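Local coordinates for protein beta-N-acetylhexosaminidase (Mycobacterium smegmatis, PDB 4YYF) that probably hydrolyses terminal non-reducing N-acetyl-D-hexosamine residues of N-acetyl-beta-D-hexosaminides, as a family 3 glycoside hydrolase with a TIM-barrel fold, at residues V51-T54 against D58-A61; P157-T162 against A180-Y185; H208-G213 against M229-V234; A319-T324 against P328-R333. The protein carries 1 engineered substitution. All blocks are in the same frame, centred on the assembly; numbering follows the deposited sequence.

The four contacts fall into two neighbourhoods of one beta/alpha barrel. Contacts 1 and 4 have centres 12 Å apart and use adjacent parallel strands, 49-52 and 319-321; they meet where Asp58 OD1 stands 2.7 Å from Thr324 OG1. Contacts 2 and 3, with centres 11 Å apart, gather loops that follow strands 153-154 and 199-205, and are joined by Thr162 OG1 to Gly209 O and by Asp160 OD1 to His208 N. The centres of contacts 1 and 2 lie 32 Å apart, on opposite sides of the chain's centre. A bound acetate ion, probably from the crystallisation liquor, lies about 6 Å from the side chain of Asp160 in contact 2.

Contact 1 of 4, residues V51-T54 against D58-A61; sequences VGVT and DARA
Gly52, on strand 49-52, faces the carboxylate of Asp58 across a water molecule. That water lies 2.6 Å from Asp58 OD2 and makes a weak second bond to Gly52 O, although other acceptors compete for its protons. Val53, the next residue, turns its side chain toward the helix. Val53 CG1 lies 3.9 Å from Ala59 CB, while CG2 reaches the same methyl from the other branch. The backbone of Val53 comes closer still to the helix, its CA 3.2 Å from Asp58 OD2. At Thr54 the contact becomes polar: its N donates to Asp58 OD2 over 2.9 Å at 154°, meeting the anti lone pair of that oxygen. The hydroxyl of Thr54, its OG1 3.4 Å from Asp58 OD2, adds at most a weak bond. With CG anti to the backbone N (chi1 -174°), Asp58 sends its carboxylate back from the helix to the chain that leads into it. Its other oxygen, OD1, is held by Thr324 OG1, so both carboxylate oxygens are bonded. The case illustrates how one aspartate can tie a beta-alpha loop together. The contact belongs to the beta-alpha-beta unit of strand 49-52, helix 56-66 and strand 70-73, where Ile71 packs on both Val53 and Ala59, and strand 319-321 flanks strand 49-52 through the backbone of Trp321.

Contact 2 of 4, residues P157-T162 against A180-Y185; sequences PVVDVT and AVVTEY
Val182 of helix 179-196 projects toward Val159 and Val161, packing the helix against a loop of the TIM barrel. The loop leaves strand 153-154 and runs toward the helix that follows it, so this is the beta-alpha half of a barrel unit, held together across the two segments by apolar packing. Val182 CB points at the loop, and its two methyls divide the work. Val182 CG1, anti to the backbone N (chi1 169°), enters beside Val159: it lies 3.4 Å from Val159 O and 4.0 Å from Val159 CB. Val182 CG2 diverges toward the next part of the loop, where it comes within 4.0 Å of Asp160 O. A single branched side chain thereby spans three consecutive residues, a compact instance of one valine serving three loop residues. Between its two valine neighbours, Asp160 directs CB away from the helix; its OD2 is bonded to His204 ND1 and its OD1 to His208 N, while its carbonyl oxygen accepts from Ser174 OG. The loop therefore offers apolar side chains to the helix, while the Asp160 carboxylate is turned to His204 of strand 199-205 and to the loop after it. Further cover comes from helix 234-239, whose Pro235 touches Val182 and whose Tyr236 touches Val159. On the far branch, methyl meets methyl obliquely, Val161 CG2 standing 3.9 Å from Val182 CG2.

Contact 3 of 4, residues H208-G213 against M229-V234; sequences HGHASG and MGDDLV
His210 and Asp232 form a histidine-carboxylate hydrogen bond, a partly buried polar contact between two irregular loops: residues 208-213, beyond strand 199-205, and residues 229-234, between helices 225-229 and 234-239. The bond is short, His210 ND1 donating to Asp232 OD2 over 2.7 Å at 164°. The acceptor lies almost in the plane of the imidazole, whereas the ring approaches the carboxylate on its syn side, 24° out of the carboxylate plane. The two flat groups are strongly twisted, their planes 71° apart.

Asp232 OD2 does more than accept from the ring. One water, 2.7 Å from Asp232 OD2, donates to it and accepts from Gly209 N; a second, 2.9 Å from Asp232 OD2, donates to it and accepts from His210 N. Three donors thus converge on one carboxylate oxygen, and the backbone of the 208-211 type I turn is tied through solvent to the same acceptor as the imidazole. Residues 203-209 spell the KHFPGHG sequence familiar from NagZ-like members of glycoside hydrolase family 3, so the turn opens within that motif and His210 immediately follows it. Asp231 comes in at another part of the ring: its OD2 sits 3.4 Å from His210 CE1, obliquely to the imidazole. The opposite loop makes its own type I turn, 231-234, and Asp231 also touches Val161 and Pro179. From the 208-211 turn, Gly209 O reaches across to accept a bond from Thr162 OG1.

Contact 4 of 4, residues A319-T324 against P328-R333; sequences ALWITT and PAVLDR
Trp321 brings the CH2/CZ2 corner of its six-membered ring against Val330, both atoms lying close to the methyl CG2. Trp321 CH2 is 3.9 Å from Val330 CG2, and Val330 CG1 adds a slightly longer contact of 4.1 Å to the same Trp321 CH2. The two side chains come from opposite directions, the indole from the strand and the valine from the helix, with the methyl approaching the ring obliquely. In the tryptophan, chi1 78° places CG between the backbone N and the carbonyl carbon, and from there the ring extends to the helix; both branches of Val330, CG1 and CG2, lie near its CH2. The ring is also fixed at its polar end, where NE1 donates to Glu326 OE1, in the short link between strand and helix. Bonded at NE1 and packed at CH2, the indole is held at two separate points. Near the start of the helix the contact thins out, Thr324 O lying 4.3 Å from Pro328 CD.

Other residues add to the apolar layer. Val308 of helix 304-314 touches Val330, Val304 touches the indole, and Leu49 and Val51 of the adjoining strand 49-52 pack on Trp321. Strand 319-321 runs parallel to that first strand of the barrel, and the side chains between it and helix 327-340 belong to the layer where outer helices pack on the strands in a TIM-barrel domain such as that of glycoside hydrolase family 3.

Contact 1 of 4, residues V51-T54 against D58-A61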
loop_
_atom_site.group_PDB
_atom_site.type_symbol
_atom_site.label_atom_id
_atom_site.label_comp_id
_atom_site.label_asym_id
_atom_site.label_seq_id
_atom_site.Cartn_x
_atom_site.Cartn_y
_atom_site.Cartn_z
ATOM N N VAL A 51 5.939 -8.286 -2.330
ATOM C CA VAL A 51 5.406 -9.629 -2.135
ATOM C C VAL A 51 5.500 -10.092 -0.689
ATOM O O VAL A 51 6.512 -9.878 -0.017
ATOM C CB VAL A 51 6.094 -10.668 -3.071
ATOM C CG1 VAL A 51 5.697 -10.416 -4.517
ATOM C CG2 VAL A 51 7.623 -10.628 -2.906
ATOM N N GLY A 52 4.433 -10.718 -0.212
ATOM C CA GLY A 52 4.420 -11.278 1.135
ATOM C C GLY A 52 5.363 -12.460 1.233
ATOM O O GLY A 52 5.465 -13.251 0.285
ATOM N N VAL A 53 6.055 -12.575 2.373
ATOM C CA VAL A 53 7.016 -13.649 2.620
ATOM C C VAL A 53 6.632 -14.425 3.880
ATOM O O VAL A 53 6.040 -13.856 4.785
ATOM C CB VAL A 53 8.443 -13.097 2.773
ATOM C CG1 VAL A 53 8.884 -12.380 1.491
ATOM C CG2 VAL A 53 8.527 -12.146 3.963
ATOM N N THR A 54 6.953 -15.721 3.934
ATOM C CA THR A 54 6.558 -16.561 5.070
ATOM C C THR A 54 7.619 -16.620 6.168
ATOM O O THR A 54 7.311 -16.876 7.339
ATOM C CB THR A 54 6.252 -18.004 4.641
ATOM O OG1 THR A 54 7.366 -18.518 3.900
ATOM C CG2 THR A 54 5.000 -18.063 3.787
ATOM N N ASP A 58 12.329 -17.733 2.620
ATOM C CA ASP A 58 11.453 -17.294 1.535
ATOM C C ASP A 58 11.850 -15.871 1.089
ATOM O O ASP A 58 11.989 -15.584 -0.118
ATOM C CB ASP A 58 9.996 -17.339 2.039
ATOM C CG ASP A 58 8.972 -17.040 0.952
ATOM O OD1 ASP A 58 9.188 -17.422 -0.220
ATOM O OD2 ASP A 58 7.928 -16.424 1.280
ATOM N N ALA A 59 12.069 -14.986 2.061
ATOM C CA ALA A 59 12.489 -13.619 1.762
ATOM C C ALA A 59 13.875 -13.600 1.137
ATOM O O ALA A 59 14.131 -12.844 0.196
ATOM C CB ALA A 59 12.473 -12.754 3.021
ATOM N N ARG A 60 14.778 -14.416 1.671
ATOM C CA ARG A 60 16.149 -14.426 1.160
ATOM C C ARG A 60 16.190 -14.843 -0.315
ATOM O O ARG A 60 16.897 -14.243 -1.113
ATOM C CB ARG A 60 17.041 -15.348 1.989
ATOM C CG ARG A 60 18.507 -15.319 1.544
ATOM C CD ARG A 60 19.399 -16.180 2.439
ATOM N NE ARG A 60 19.431 -15.667 3.809
ATOM C CZ ARG A 60 20.186 -14.648 4.213
ATOM N NH1 ARG A 60 20.982 -14.016 3.348
ATOM N NH2 ARG A 60 20.144 -14.263 5.484
ATOM N N ALA A 61 15.423 -15.865 -0.669
ATOM C CA ALA A 61 15.402 -16.342 -2.046
ATOM C C ALA A 61 14.733 -15.351 -2.997
ATOM O O ALA A 61 15.237 -15.124 -4.092
ATOM C CB ALA A 61 14.749 -17.721 -2.137
HETATM O O HOH W 1 5.530 -16.579 0.166
#

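Contact 2 of 4, residues P157-T162 against A180-Y185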
loop_
_atom_site.group_PDB
_atom_site.type_symbol
_atom_site.label_atom_id
_atom_site.label_comp_id
_atom_site.label_asym_id
_atom_site.label_seq_id
_atom_site.Cartn_x
_atom_site.Cartn_y
_atom_site.Cartn_z
ATOM N N PRO A 157 -2.108 5.326 7.735
ATOM C CA PRO A 157 -3.427 5.121 8.316
ATOM C C PRO A 157 -4.504 4.866 7.276
ATOM O O PRO A 157 -4.435 5.327 6.139
ATOM C CB PRO A 157 -3.718 6.470 8.980
ATOM C CG PRO A 157 -3.048 7.466 8.041
ATOM C CD PRO A 157 -1.753 6.757 7.656
ATOM N N VAL A 158 -5.516 4.136 7.712
ATOM C CA VAL A 158 -6.783 4.046 7.014
ATOM C C VAL A 158 -7.421 5.428 7.050
ATOM O O VAL A 158 -7.535 6.038 8.115
ATOM C CB VAL A 158 -7.701 3.056 7.758
ATOM C CG1 VAL A 158 -9.148 3.132 7.235
ATOM C CG2 VAL A 158 -7.145 1.641 7.637
ATOM N N VAL A 159 -7.842 5.930 5.896
ATOM C CA VAL A 159 -8.564 7.200 5.862
ATOM C C VAL A 159 -10.001 6.985 5.410
ATOM O O VAL A 159 -10.761 7.942 5.226
ATOM C CB VAL A 159 -7.850 8.261 4.985
ATOM C CG1 VAL A 159 -6.458 8.591 5.556
ATOM C CG2 VAL A 159 -7.732 7.770 3.556
ATOM N N ASP A 160 -10.380 5.719 5.262
ATOM C CA ASP A 160 -11.778 5.370 5.047
ATOM C C ASP A 160 -12.671 5.981 6.116
ATOM O O ASP A 160 -12.298 6.072 7.290
ATOM C CB ASP A 160 -11.969 3.851 5.050
ATOM C CG ASP A 160 -11.200 3.159 3.947
ATOM O OD1 ASP A 160 -11.085 3.730 2.837
ATOM O OD2 ASP A 160 -10.696 2.036 4.194
ATOM N N VAL A 161 -13.860 6.402 5.692
ATOM C CA VAL A 161 -14.821 7.064 6.555
ATOM C C VAL A 161 -16.007 6.125 6.695
ATOM O O VAL A 161 -16.564 5.695 5.688
ATOM C CB VAL A 161 -15.288 8.374 5.885
ATOM C CG1 VAL A 161 -16.338 9.059 6.715
ATOM C CG2 VAL A 161 -14.082 9.293 5.634
ATOM N N THR A 162 -16.396 5.785 7.924
ATOM C CA THR A 162 -17.509 4.855 8.103
ATOM C C THR A 162 -18.109 4.902 9.496
ATOM O O THR A 162 -17.465 5.328 10.460
ATOM C CB THR A 162 -17.077 3.389 7.834
ATOM O OG1 THR A 162 -18.239 2.558 7.713
ATOM C CG2 THR A 162 -16.240 2.862 8.974
ATOM N N ALA A 180 -13.845 15.239 8.567
ATOM C CA ALA A 180 -12.972 16.231 9.201
ATOM C C ALA A 180 -12.229 15.593 10.371
ATOM O O ALA A 180 -11.064 15.912 10.635
ATOM C CB ALA A 180 -13.773 17.451 9.661
ATOM N N VAL A 181 -12.908 14.685 11.069
ATOM C CA VAL A 181 -12.283 13.924 12.148
ATOM C C VAL A 181 -11.228 12.978 11.591
ATOM O O VAL A 181 -10.133 12.864 12.153
ATOM C CB VAL A 181 -13.329 13.151 12.973
ATOM C CG1 VAL A 181 -12.647 12.222 13.974
ATOM C CG2 VAL A 181 -14.241 14.127 13.688
ATOM N N VAL A 182 -11.540 12.307 10.481
ATOM C CA VAL A 182 -10.556 11.435 9.852
ATOM C C VAL A 182 -9.317 12.231 9.469
ATOM O O VAL A 182 -8.194 11.819 9.759
ATOM C CB VAL A 182 -11.124 10.696 8.620
ATOM C CG1 VAL A 182 -10.000 10.002 7.843
ATOM C CG2 VAL A 182 -12.179 9.683 9.056
ATOM N N THR A 183 -9.522 13.387 8.848
ATOM C CA THR A 183 -8.390 14.209 8.420
ATOM C C THR A 183 -7.485 14.570 9.592
ATOM O O THR A 183 -6.268 14.424 9.520
ATOM C CB THR A 183 -8.869 15.481 7.727
ATOM O OG1 THR A 183 -9.687 15.117 6.604
ATOM C CG2 THR A 183 -7.679 16.318 7.259
ATOM N N GLU A 184 -8.084 15.029 10.686
ATOM C CA GLU A 184 -7.305 15.383 11.865
ATOM C C GLU A 184 -6.549 14.189 12.439
ATOM O O GLU A 184 -5.340 14.261 12.646
ATOM C CB GLU A 184 -8.204 15.993 12.942
ATOM C CG GLU A 184 -7.429 16.656 14.055
ATOM C CD GLU A 184 -8.314 17.091 15.203
ATOM O OE1 GLU A 184 -9.526 16.778 15.178
ATOM O OE2 GLU A 184 -7.789 17.742 16.132
ATOM N N TYR A 185 -7.254 13.088 12.686
ATOM C CA TYR A 185 -6.643 11.957 13.381
ATOM C C TYR A 185 -5.739 11.101 12.499
ATOM O O TYR A 185 -4.606 10.770 12.891
ATOM C CB TYR A 185 -7.711 11.115 14.099
ATOM C CG TYR A 185 -8.147 11.734 15.394
ATOM C CD1 TYR A 185 -9.069 12.778 15.417
ATOM C CD2 TYR A 185 -7.625 11.290 16.603
ATOM C CE1 TYR A 185 -9.461 13.362 16.616
ATOM C CE2 TYR A 185 -8.006 11.868 17.805
ATOM C CZ TYR A 185 -8.922 12.896 17.804
ATOM O OH TYR A 185 -9.294 13.452 18.999
#

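Contact 3 of 4, residues H208-G213 against M229-V234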
loop_
_atom_site.group_PDB
_atom_site.type_symbol
_atom_site.label_atom_id
_atom_site.label_comp_id
_atom_site.label_asym_id
_atom_site.label_seq_id
_atom_site.Cartn_x
_atom_site.Cartn_y
_atom_site.Cartn_z
ATOM N N HIS A 208 -13.170 2.919 0.909
ATOM C CA HIS A 208 -13.791 1.602 1.157
ATOM C C HIS A 208 -14.833 1.710 2.271
ATOM O O HIS A 208 -15.597 0.769 2.526
ATOM C CB HIS A 208 -12.708 0.584 1.565
ATOM C CG HIS A 208 -13.066 -0.841 1.310
ATOM N ND1 HIS A 208 -14.234 -1.433 1.785
ATOM C CD2 HIS A 208 -12.419 -1.829 0.642
ATOM C CE1 HIS A 208 -14.281 -2.685 1.411
ATOM N NE2 HIS A 208 -13.185 -2.961 0.708
ATOM N N GLY A 209 -14.867 2.862 2.939
ATOM C CA GLY A 209 -15.685 3.032 4.131
ATOM C C GLY A 209 -17.175 2.796 3.943
ATOM O O GLY A 209 -17.847 2.329 4.859
ATOM N N HIS A 210 -17.704 3.122 2.767
ATOM C CA HIS A 210 -19.141 2.939 2.529
ATOM C C HIS A 210 -19.404 1.896 1.438
ATOM O O HIS A 210 -20.474 1.881 0.838
ATOM C CB HIS A 210 -19.813 4.275 2.166
ATOM C CG HIS A 210 -19.658 5.337 3.213
ATOM N ND1 HIS A 210 -18.689 6.312 3.151
ATOM C CD2 HIS A 210 -20.358 5.573 4.352
ATOM C CE1 HIS A 210 -18.798 7.112 4.203
ATOM N NE2 HIS A 210 -19.801 6.679 4.945
ATOM N N ALA A 211 -18.427 1.030 1.180
ATOM C CA ALA A 211 -18.581 -0.009 0.151
ATOM C C ALA A 211 -19.630 -1.048 0.561
ATOM O O ALA A 211 -19.938 -1.185 1.743
ATOM C CB ALA A 211 -17.250 -0.681 -0.134
ATOM N N SER A 212 -20.160 -1.789 -0.414
ATOM C CA SER A 212 -21.287 -2.702 -0.184
ATOM C C SER A 212 -20.961 -4.003 0.560
ATOM O O SER A 212 -21.866 -4.771 0.900
ATOM C CB SER A 212 -21.980 -3.044 -1.505
ATOM O OG SER A 212 -21.064 -3.585 -2.434
ATOM N N GLY A 213 -19.686 -4.268 0.815
ATOM C CA GLY A 213 -19.306 -5.505 1.481
ATOM C C GLY A 213 -17.805 -5.602 1.649
ATOM O O GLY A 213 -17.114 -4.583 1.641
HETATM N N MSE A 229 -16.969 12.428 -3.592
HETATM C CA MSE A 229 -16.343 13.753 -3.694
HETATM C C MSE A 229 -16.592 14.628 -2.479
HETATM O O MSE A 229 -15.743 15.444 -2.128
HETATM C CB MSE A 229 -16.822 14.508 -4.937
HETATM C CG MSE A 229 -16.255 13.992 -6.231
HETATM SE SE MSE A 229 -14.328 14.278 -6.411
HETATM C CE MSE A 229 -14.400 14.108 -8.349
ATOM N N GLY A 230 -17.749 14.466 -1.842
ATOM C CA GLY A 230 -18.089 15.291 -0.691
ATOM C C GLY A 230 -17.872 14.632 0.663
ATOM O O GLY A 230 -18.191 15.215 1.697
ATOM N N ASP A 231 -17.315 13.425 0.668
ATOM C CA ASP A 231 -17.240 12.630 1.893
ATOM C C ASP A 231 -15.939 11.827 1.962
ATOM O O ASP A 231 -14.933 12.270 2.545
ATOM C CB ASP A 231 -18.469 11.702 1.949
ATOM C CG ASP A 231 -18.687 11.072 3.311
ATOM O OD1 ASP A 231 -17.902 11.335 4.240
ATOM O OD2 ASP A 231 -19.674 10.321 3.455
ATOM N N ASP A 232 -15.954 10.653 1.349
ATOM C CA ASP A 232 -14.823 9.734 1.416
ATOM C C ASP A 232 -13.501 10.316 0.903
ATOM O O ASP A 232 -12.431 9.948 1.378
ATOM C CB ASP A 232 -15.148 8.435 0.660
ATOM C CG ASP A 232 -16.494 7.832 1.070
ATOM O OD1 ASP A 232 -17.525 8.531 0.930
ATOM O OD2 ASP A 232 -16.520 6.664 1.533
ATOM N N LEU A 233 -13.570 11.212 -0.073
ATOM C CA LEU A 233 -12.350 11.723 -0.699
ATOM C C LEU A 233 -11.786 12.927 0.041
ATOM O O LEU A 233 -10.673 13.363 -0.239
ATOM C CB LEU A 233 -12.606 12.093 -2.172
ATOM C CG LEU A 233 -12.655 10.892 -3.114
ATOM C CD1 LEU A 233 -13.198 11.267 -4.486
ATOM C CD2 LEU A 233 -11.271 10.256 -3.245
ATOM N N VAL A 234 -12.561 13.472 0.973
ATOM C CA VAL A 234 -12.146 14.690 1.680
ATOM C C VAL A 234 -10.761 14.608 2.367
ATOM O O VAL A 234 -9.951 15.525 2.206
ATOM C CB VAL A 234 -13.258 15.211 2.634
ATOM C CG1 VAL A 234 -12.749 16.351 3.496
ATOM C CG2 VAL A 234 -14.467 15.663 1.815
HETATM O O HOH W 2 -14.238 5.875 2.834
HETATM O O HOH W 3 -16.860 4.112 0.212
#

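Contact 4 of 4, residues A319-T324 against P328-R333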
loop_
_atom_site.group_PDB
_atom_site.type_symbol
_atom_site.label_atom_id
_atom_site.label_comp_id
_atom_site.label_asym_id
_atom_site.label_seq_id
_atom_site.Cartn_x
_atom_site.Cartn_y
_atom_site.Cartn_z
ATOM N N ALA A 319 2.660 -3.022 -7.402
ATOM C CA ALA A 319 1.679 -4.104 -7.362
ATOM C C ALA A 319 2.013 -5.023 -6.210
ATOM O O ALA A 319 3.116 -5.589 -6.149
ATOM C CB ALA A 319 1.693 -4.878 -8.674
ATOM N N LEU A 320 1.050 -5.182 -5.305
ATOM C CA LEU A 320 1.255 -5.908 -4.061
ATOM C C LEU A 320 0.411 -7.181 -4.051
ATOM O O LEU A 320 -0.766 -7.147 -4.405
ATOM C CB LEU A 320 0.835 -4.994 -2.896
ATOM C CG LEU A 320 0.835 -5.392 -1.405
ATOM C CD1 LEU A 320 -0.422 -6.098 -0.984
ATOM C CD2 LEU A 320 2.024 -6.231 -1.028
ATOM N N TRP A 321 1.015 -8.300 -3.660
ATOM C CA TRP A 321 0.258 -9.519 -3.346
ATOM C C TRP A 321 1.017 -10.321 -2.294
ATOM O O TRP A 321 2.126 -9.946 -1.921
ATOM C CB TRP A 321 -0.108 -10.326 -4.604
ATOM C CG TRP A 321 0.985 -11.180 -5.219
ATOM C CD1 TRP A 321 1.146 -12.538 -5.076
ATOM C CD2 TRP A 321 2.023 -10.744 -6.117
ATOM N NE1 TRP A 321 2.231 -12.963 -5.819
ATOM C CE2 TRP A 321 2.781 -11.886 -6.464
ATOM C CE3 TRP A 321 2.385 -9.500 -6.649
ATOM C CZ2 TRP A 321 3.893 -11.812 -7.316
ATOM C CZ3 TRP A 321 3.485 -9.430 -7.499
ATOM C CH2 TRP A 321 4.225 -10.580 -7.822
ATOM N N ILE A 322 0.425 -11.389 -1.769
ATOM C CA ILE A 322 0.915 -11.877 -0.481
ATOM C C ILE A 322 1.747 -13.157 -0.491
ATOM O O ILE A 322 2.015 -13.726 0.564
ATOM C CB ILE A 322 -0.200 -11.918 0.603
ATOM C CG1 ILE A 322 -1.272 -12.957 0.270
ATOM C CG2 ILE A 322 -0.822 -10.521 0.773
ATOM C CD1 ILE A 322 -2.298 -13.141 1.383
ATOM N N THR A 323 2.187 -13.584 -1.672
ATOM C CA THR A 323 3.041 -14.764 -1.796
ATOM C C THR A 323 4.170 -14.517 -2.802
ATOM O O THR A 323 4.047 -13.661 -3.677
ATOM C CB THR A 323 2.229 -15.987 -2.250
ATOM O OG1 THR A 323 1.422 -15.600 -3.368
ATOM C CG2 THR A 323 1.316 -16.493 -1.129
ATOM N N THR A 324 5.251 -15.289 -2.691
ATOM C CA THR A 324 6.406 -15.146 -3.578
ATOM C C THR A 324 6.398 -16.114 -4.759
ATOM O O THR A 324 7.162 -15.925 -5.713
ATOM C CB THR A 324 7.710 -15.422 -2.828
ATOM O OG1 THR A 324 7.661 -16.758 -2.313
ATOM C CG2 THR A 324 7.904 -14.423 -1.670
ATOM N N PRO A 328 8.269 -15.284 -10.599
ATOM C CA PRO A 328 8.845 -15.449 -11.947
ATOM C C PRO A 328 7.805 -15.468 -13.078
ATOM O O PRO A 328 8.101 -14.965 -14.159
ATOM C CB PRO A 328 9.593 -16.791 -11.867
ATOM C CG PRO A 328 9.098 -17.472 -10.627
ATOM C CD PRO A 328 8.619 -16.395 -9.696
ATOM N N ALA A 329 6.618 -16.019 -12.837
ATOM C CA ALA A 329 5.555 -16.007 -13.849
ATOM C C ALA A 329 5.050 -14.588 -14.099
ATOM O O ALA A 329 4.712 -14.210 -15.233
ATOM C CB ALA A 329 4.412 -16.901 -13.426
ATOM N N VAL A 330 4.980 -13.802 -13.032
ATOM C CA VAL A 330 4.552 -12.415 -13.153
ATOM C C VAL A 330 5.557 -11.610 -13.977
ATOM O O VAL A 330 5.185 -10.899 -14.906
ATOM C CB VAL A 330 4.313 -11.769 -11.765
ATOM C CG1 VAL A 330 4.188 -10.248 -11.887
ATOM C CG2 VAL A 330 3.059 -12.355 -11.127
ATOM N N LEU A 331 6.834 -11.739 -13.646
ATOM C CA LEU A 331 7.876 -11.043 -14.393
ATOM C C LEU A 331 7.895 -11.465 -15.862
ATOM O O LEU A 331 8.094 -10.636 -16.750
ATOM C CB LEU A 331 9.239 -11.283 -13.736
ATOM C CG LEU A 331 9.402 -10.586 -12.379
ATOM C CD1 LEU A 331 10.702 -11.025 -11.711
ATOM C CD2 LEU A 331 9.370 -9.061 -12.531
ATOM N N ASP A 332 7.690 -12.754 -16.120
ATOM C CA ASP A 332 7.557 -13.244 -17.493
ATOM C C ASP A 332 6.433 -12.536 -18.237
ATOM O O ASP A 332 6.586 -12.137 -19.391
ATOM C CB ASP A 332 7.283 -14.754 -17.510
ATOM C CG ASP A 332 8.519 -15.573 -17.236
ATOM O OD1 ASP A 332 9.611 -14.984 -17.112
ATOM O OD2 ASP A 332 8.400 -16.813 -17.152
ATOM N N ARG A 333 5.294 -12.389 -17.578
ATOM C CA ARG A 333 4.134 -11.790 -18.231
ATOM C C ARG A 333 4.369 -10.294 -18.465
ATOM O O ARG A 333 3.929 -9.729 -19.466
ATOM C CB ARG A 333 2.874 -12.015 -17.377
ATOM C CG ARG A 333 1.578 -11.434 -17.962
ATOM C CD ARG A 333 1.163 -12.152 -19.248
ATOM N NE ARG A 333 -0.072 -11.618 -19.841
ATOM C CZ ARG A 333 -0.111 -10.712 -20.817
ATOM N NH1 ARG A 333 1.016 -10.226 -21.319
ATOM N NH2 ARG A 333 -1.278 -10.289 -21.298
#